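Local atomic coordinates of oxetanocin-like protein (Pyrococcus furiosus, PDB entry 1XX7), a protein that probably removes the 5'-phosphate from 2'-deoxyribonucleoside monophosphates as a metal-dependent, homodimeric phosphohydrolase of the HD-domain family. Residues A39-R44 / K133-I138; M25-K30 / I137-E142. All coordinates share one frame; numbering follows the deposited sequence.

Interaction 1 of 2, residues A39-R44 / K133-I138. With NI (nickel (II) ion), chain G.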
loop_
_atom_site.group_PDB
_atom_site.type_symbol
_atom_site.label_atom_id
_atom_site.label_comp_id
_atom_site.label_asym_id
_atom_site.label_seq_id
_atom_site.Cartn_x
_atom_site.Cartn_y
_atom_site.Cartn_z
ATOM N N ALA A 39 -13.333 9.618 -4.232
ATOM C CA ALA A 39 -14.587 8.927 -4.046
ATOM C C ALA A 39 -14.890 8.624 -2.582
ATOM O O ALA A 39 -16.033 8.724 -2.171
ATOM C CB ALA A 39 -14.590 7.681 -4.827
ATOM N N ASP A 40 -13.878 8.202 -1.827
ATOM C CA ASP A 40 -13.964 7.994 -0.364
ATOM C C ASP A 40 -14.510 9.279 0.303
ATOM O O ASP A 40 -15.448 9.264 1.103
ATOM C CB ASP A 40 -12.562 7.699 0.211
ATOM C CG ASP A 40 -12.119 6.245 0.052
ATOM O OD1 ASP A 40 -13.012 5.323 0.099
ATOM O OD2 ASP A 40 -10.858 6.039 -0.129
ATOM N N HIS A 41 -13.847 10.376 -0.040
ATOM C CA HIS A 41 -14.170 11.686 0.415
ATOM C C HIS A 41 -15.579 12.084 0.048
ATOM O O HIS A 41 -16.328 12.521 0.911
ATOM C CB HIS A 41 -13.198 12.682 -0.235
ATOM C CG HIS A 41 -13.643 14.082 -0.141
ATOM N ND1 HIS A 41 -13.857 14.708 1.064
ATOM C CD2 HIS A 41 -13.939 14.993 -1.098
ATOM C CE1 HIS A 41 -14.247 15.952 0.853
ATOM N NE2 HIS A 41 -14.290 16.154 -0.446
ATOM N N SER A 42 -15.901 11.941 -1.235
ATOM C CA SER A 42 -17.189 12.319 -1.794
ATOM C C SER A 42 -18.363 11.515 -1.282
ATOM O O SER A 42 -19.483 12.065 -1.152
ATOM C CB SER A 42 -17.175 12.218 -3.318
ATOM O OG SER A 42 -16.287 13.138 -3.873
ATOM N N TYR A 43 -18.120 10.238 -1.005
ATOM C CA TYR A 43 -19.075 9.414 -0.283
ATOM C C TYR A 43 -19.486 10.012 1.063
ATOM O O TYR A 43 -20.706 10.105 1.372
ATOM C CB TYR A 43 -18.565 7.987 -0.020
ATOM C CG TYR A 43 -19.542 7.318 0.886
ATOM C CD1 TYR A 43 -20.808 6.957 0.405
ATOM C CD2 TYR A 43 -19.294 7.179 2.207
ATOM C CE1 TYR A 43 -21.765 6.421 1.239
ATOM C CE2 TYR A 43 -20.263 6.636 3.071
ATOM C CZ TYR A 43 -21.494 6.265 2.552
ATOM O OH TYR A 43 -22.474 5.757 3.347
ATOM N N ARG A 44 -18.503 10.339 1.912
ATOM C CA ARG A 44 -18.844 10.854 3.262
ATOM C C ARG A 44 -19.403 12.277 3.221
ATOM O O ARG A 44 -20.213 12.657 4.090
ATOM C CB ARG A 44 -17.712 10.744 4.281
ATOM C CG ARG A 44 -18.258 10.780 5.696
ATOM C CD ARG A 44 -17.302 10.366 6.758
ATOM N NE ARG A 44 -16.192 11.294 6.854
ATOM C CZ ARG A 44 -15.211 11.215 7.746
ATOM N NH1 ARG A 44 -15.243 10.301 8.706
ATOM N NH2 ARG A 44 -14.232 12.097 7.708
ATOM N N LYS A 133 -16.045 20.494 4.066
ATOM C CA LYS A 133 -15.093 20.937 5.064
ATOM C C LYS A 133 -15.123 20.098 6.301
ATOM O O LYS A 133 -14.081 19.830 6.886
ATOM C CB LYS A 133 -15.341 22.415 5.376
ATOM C CG LYS A 133 -14.895 23.308 4.192
ATOM C CD LYS A 133 -15.491 24.694 4.248
ATOM C CE LYS A 133 -14.977 25.567 3.091
ATOM N NZ LYS A 133 -13.498 25.338 2.867
ATOM N N LEU A 134 -16.312 19.670 6.715
ATOM C CA LEU A 134 -16.432 18.762 7.869
ATOM C C LEU A 134 -15.815 17.386 7.629
ATOM O O LEU A 134 -15.186 16.850 8.509
ATOM C CB LEU A 134 -17.879 18.615 8.296
ATOM C CG LEU A 134 -18.489 19.899 8.884
ATOM C CD1 LEU A 134 -19.883 19.592 9.373
ATOM C CD2 LEU A 134 -17.649 20.492 9.991
ATOM N N ASP A 135 -16.020 16.815 6.445
ATOM C CA ASP A 135 -15.377 15.570 6.102
ATOM C C ASP A 135 -13.828 15.702 6.240
ATOM O O ASP A 135 -13.191 14.859 6.850
ATOM C CB ASP A 135 -15.710 15.156 4.681
ATOM C CG ASP A 135 -14.886 13.980 4.229
ATOM O OD1 ASP A 135 -15.069 12.855 4.768
ATOM O OD2 ASP A 135 -14.033 14.195 3.359
ATOM N N MET A 136 -13.275 16.778 5.687
ATOM C CA MET A 136 -11.829 17.085 5.728
ATOM C C MET A 136 -11.247 17.236 7.122
ATOM O O MET A 136 -10.210 16.699 7.404
ATOM C CB MET A 136 -11.509 18.339 4.921
ATOM C CG MET A 136 -10.027 18.465 4.641
ATOM S SD MET A 136 -9.539 19.903 3.626
ATOM C CE MET A 136 -9.696 21.124 4.979
ATOM N N ILE A 137 -11.941 17.962 7.985
ATOM C CA ILE A 137 -11.451 18.275 9.288
ATOM C C ILE A 137 -11.514 17.047 10.142
ATOM O O ILE A 137 -10.601 16.786 10.944
ATOM C CB ILE A 137 -12.290 19.405 9.992
ATOM C CG1 ILE A 137 -12.249 20.706 9.197
ATOM C CG2 ILE A 137 -11.739 19.689 11.401
ATOM C CD1 ILE A 137 -13.294 21.683 9.683
ATOM N N ILE A 138 -12.598 16.302 10.001
ATOM C CA ILE A 138 -12.758 15.070 10.747
ATOM C C ILE A 138 -11.764 14.014 10.252
ATOM O O ILE A 138 -11.223 13.280 11.061
ATOM C CB ILE A 138 -14.213 14.543 10.710
ATOM C CG1 ILE A 138 -15.155 15.500 11.443
ATOM C CG2 ILE A 138 -14.302 13.175 11.382
ATOM C CD1 ILE A 138 -16.695 15.252 11.158
HETATM NI NI NI G . -14.821 17.827 -1.829
#
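The carboxylate of Asp135 is shared between His41 and Arg44, one oxygen for each, in the all-helical core of an HD domain. OD2 accepts a hydrogen bond from His41 ND1 at 2.4 Å, very short as modelled, lying near the ring plane at the imidazole edge. On the far side of the ring His41 NE2 binds the nickel ion at 2.2 Å; His75, Asp76 and Asp132 complete the H...HD...D set of protein ligands. Asp135 is thus a second-shell residue, and with the metal bond at NE2 it probably holds the histidine ring in its orientation.

OD1 forms a salt bridge with Arg44 NE at 2.8 Å, received on the lone pair facing away from OD2. The guanidinium stands steeply to the carboxylate, their planes 78° apart. A bend at chi3 (65°) brings the NE and NH2 edge of the guanidinium to Asp135, where NH2 adds two weak bonds, to OD1 and to the backbone O of the same residue. Lys20 of the second subunit also pairs with OD1, which ties this buried network to the interface with that subunit.

The axes of segments 39-44 and 133-138, on helices 38-58 and 123-145, come within 9.6 Å, with 120° between their N-to-C directions. Beyond the polar cluster the packing is slight: the methyl CG2 of Ile138 rests 3.8 Å from Arg44 NH2.

Interaction 2 of 2, residues M25-K30 / I137-E142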
loop_
_atom_site.group_PDB
_atom_site.type_symbol
_atom_site.label_atom_id
_atom_site.label_comp_id
_atom_site.label_asym_id
_atom_site.label_seq_id
_atom_site.Cartn_x
_atom_site.Cartn_y
_atom_site.Cartn_z
ATOM N N MET A 25 -4.880 14.712 -2.466
ATOM C CA MET A 25 -3.439 15.057 -2.552
ATOM C C MET A 25 -2.879 15.740 -1.315
ATOM O O MET A 25 -1.739 15.493 -0.945
ATOM C CB MET A 25 -3.136 15.906 -3.805
ATOM C CG MET A 25 -3.091 15.094 -5.095
ATOM S SD MET A 25 -1.692 13.896 -5.280
ATOM C CE MET A 25 -0.434 14.714 -4.443
ATOM N N GLY A 26 -3.683 16.570 -0.676
ATOM C CA GLY A 26 -3.320 17.201 0.593
ATOM C C GLY A 26 -2.732 16.188 1.584
ATOM O O GLY A 26 -1.623 16.368 2.080
ATOM N N TRP A 27 -3.447 15.086 1.825
ATOM C CA TRP A 27 -2.938 14.038 2.741
ATOM C C TRP A 27 -1.598 13.472 2.219
ATOM O O TRP A 27 -0.639 13.323 2.962
ATOM C CB TRP A 27 -3.960 12.897 2.942
ATOM C CG TRP A 27 -5.395 13.353 3.199
ATOM C CD1 TRP A 27 -6.493 13.000 2.483
ATOM C CD2 TRP A 27 -5.866 14.253 4.240
ATOM N NE1 TRP A 27 -7.603 13.618 2.986
ATOM C CE2 TRP A 27 -7.262 14.372 4.079
ATOM C CE3 TRP A 27 -5.238 14.959 5.291
ATOM C CZ2 TRP A 27 -8.062 15.182 4.917
ATOM C CZ3 TRP A 27 -6.046 15.777 6.147
ATOM C CH2 TRP A 27 -7.434 15.891 5.933
ATOM N N LEU A 28 -1.562 13.184 0.930
ATOM C CA LEU A 28 -0.515 12.403 0.350
ATOM C C LEU A 28 0.812 13.138 0.426
ATOM O O LEU A 28 1.853 12.567 0.804
ATOM C CB LEU A 28 -0.918 12.057 -1.083
ATOM C CG LEU A 28 -0.044 11.272 -2.039
ATOM C CD1 LEU A 28 -0.843 10.733 -3.228
ATOM C CD2 LEU A 28 1.100 12.174 -2.521
ATOM N N ILE A 29 0.743 14.419 0.119
ATOM C CA ILE A 29 1.875 15.300 0.189
ATOM C C ILE A 29 2.370 15.546 1.639
ATOM O O ILE A 29 3.549 15.759 1.842
ATOM C CB ILE A 29 1.560 16.627 -0.543
ATOM C CG1 ILE A 29 1.377 16.329 -2.046
ATOM C CG2 ILE A 29 2.708 17.613 -0.361
ATOM C CD1 ILE A 29 0.821 17.412 -2.842
ATOM N N LYS A 30 1.454 15.545 2.604
ATOM C CA LYS A 30 1.782 15.538 3.987
ATOM C C LYS A 30 2.497 14.265 4.490
ATOM O O LYS A 30 3.037 14.281 5.564
ATOM C CB LYS A 30 0.537 15.752 4.837
ATOM C CG LYS A 30 -0.008 17.141 4.780
ATOM C CD LYS A 30 0.847 18.058 5.605
ATOM C CE LYS A 30 0.415 19.481 5.513
ATOM N NZ LYS A 30 1.086 20.202 6.672
ATOM N N ILE A 137 -11.941 17.962 7.985
ATOM C CA ILE A 137 -11.451 18.275 9.288
ATOM C C ILE A 137 -11.514 17.047 10.142
ATOM O O ILE A 137 -10.601 16.786 10.944
ATOM C CB ILE A 137 -12.290 19.405 9.992
ATOM C CG1 ILE A 137 -12.249 20.706 9.197
ATOM C CG2 ILE A 137 -11.739 19.689 11.401
ATOM C CD1 ILE A 137 -13.294 21.683 9.683
ATOM N N ILE A 138 -12.598 16.302 10.001
ATOM C CA ILE A 138 -12.758 15.070 10.747
ATOM C C ILE A 138 -11.764 14.014 10.252
ATOM O O ILE A 138 -11.223 13.280 11.061
ATOM C CB ILE A 138 -14.213 14.543 10.710
ATOM C CG1 ILE A 138 -15.155 15.500 11.443
ATOM C CG2 ILE A 138 -14.302 13.175 11.382
ATOM C CD1 ILE A 138 -16.695 15.252 11.158
ATOM N N GLN A 139 -11.519 13.976 8.940
ATOM C CA GLN A 139 -10.504 13.106 8.370
ATOM C C GLN A 139 -9.115 13.427 8.901
ATOM O O GLN A 139 -8.338 12.520 9.161
ATOM C CB GLN A 139 -10.514 13.157 6.837
ATOM C CG GLN A 139 -9.599 12.085 6.186
ATOM C CD GLN A 139 -10.012 10.690 6.576
ATOM O OE1 GLN A 139 -11.132 10.259 6.262
ATOM N NE2 GLN A 139 -9.136 9.981 7.302
ATOM N N ALA A 140 -8.841 14.714 9.126
ATOM C CA ALA A 140 -7.565 15.164 9.692
ATOM C C ALA A 140 -7.376 14.645 11.106
ATOM O O ALA A 140 -6.316 14.083 11.414
ATOM C CB ALA A 140 -7.429 16.687 9.628
ATOM N N TYR A 141 -8.423 14.733 11.912
ATOM C CA TYR A 141 -8.448 14.123 13.242
ATOM C C TYR A 141 -8.235 12.577 13.187
ATOM O O TYR A 141 -7.455 12.014 13.934
ATOM C CB TYR A 141 -9.770 14.502 13.931
ATOM C CG TYR A 141 -10.129 13.621 15.093
ATOM C CD1 TYR A 141 -9.565 13.834 16.363
ATOM C CD2 TYR A 141 -11.003 12.564 14.925
ATOM C CE1 TYR A 141 -9.873 13.017 17.423
ATOM C CE2 TYR A 141 -11.326 11.718 15.996
ATOM C CZ TYR A 141 -10.765 11.955 17.236
ATOM O OH TYR A 141 -11.081 11.124 18.278
ATOM N N GLU A 142 -8.909 11.898 12.263
ATOM C CA GLU A 142 -8.722 10.451 12.093
ATOM C C GLU A 142 -7.295 10.146 11.692
ATOM O O GLU A 142 -6.743 9.199 12.192
ATOM C CB GLU A 142 -9.690 9.889 11.052
ATOM C CG GLU A 142 -11.146 10.009 11.536
ATOM C CD GLU A 142 -12.143 9.660 10.494
ATOM O OE1 GLU A 142 -12.453 8.473 10.301
ATOM O OE2 GLU A 142 -12.615 10.562 9.847
#
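One face of the Trp27 indole receives the aliphatic part of Gln139, whose CG stands 3.4 Å above the ring plane, displaced toward the rim. Both CB and CG of the glutamine lie near CZ2. Farther round the six-membered ring, CH2 meets Ala140, 3.7 Å from its backbone N and 3.8 Å from its CB. The short helix 25-30 thereby plants a single large side chain against helix 123-145 of the HD domain. The indole is held from other directions too: its NE1 donates to Glu36, Tyr143 meets it edge-to-face, and Phe154 approaches with its ring inclined.

Gln139 has CG anti to the backbone N (chi1 -171°), which brings CG over the indole; the bend at chi2 then carries the amide, its plane 73° from the ring, to another partner. There OE1 accepts a hydrogen bond from Lys20 of the second subunit. A serine at Trp27 would probably leave Gln139 CG and Ala140 CB facing a gap and Glu36 without its indole donor. No hydrogen bond joins the two segments, so their contact rests on shape and dispersion, with Trp27 NE1 and Gln139 OE1 each hydrogen-bonded to a residue outside the two segments.

Helix 123-145 supplies the second segment of both contacts, and Ile137 and Ile138 belong to each; the centres are 10 Å apart. Along the chain the partners come in the order 25-30, then 39-44, on successive helices, before the chain returns much later with 133-142. Interaction 1 lies near the middle of the chain beside the metal, while interaction 2 sits farther out, with the Trp27 side chain about 10 Å from the nickel ion. A salt bridge from Arg44 NH1 to Glu142 OE2, 2.9 Å, joins them directly. Lys20 of the second subunit reaches both, so a single helix connects metal site, N-terminal region and subunit interface.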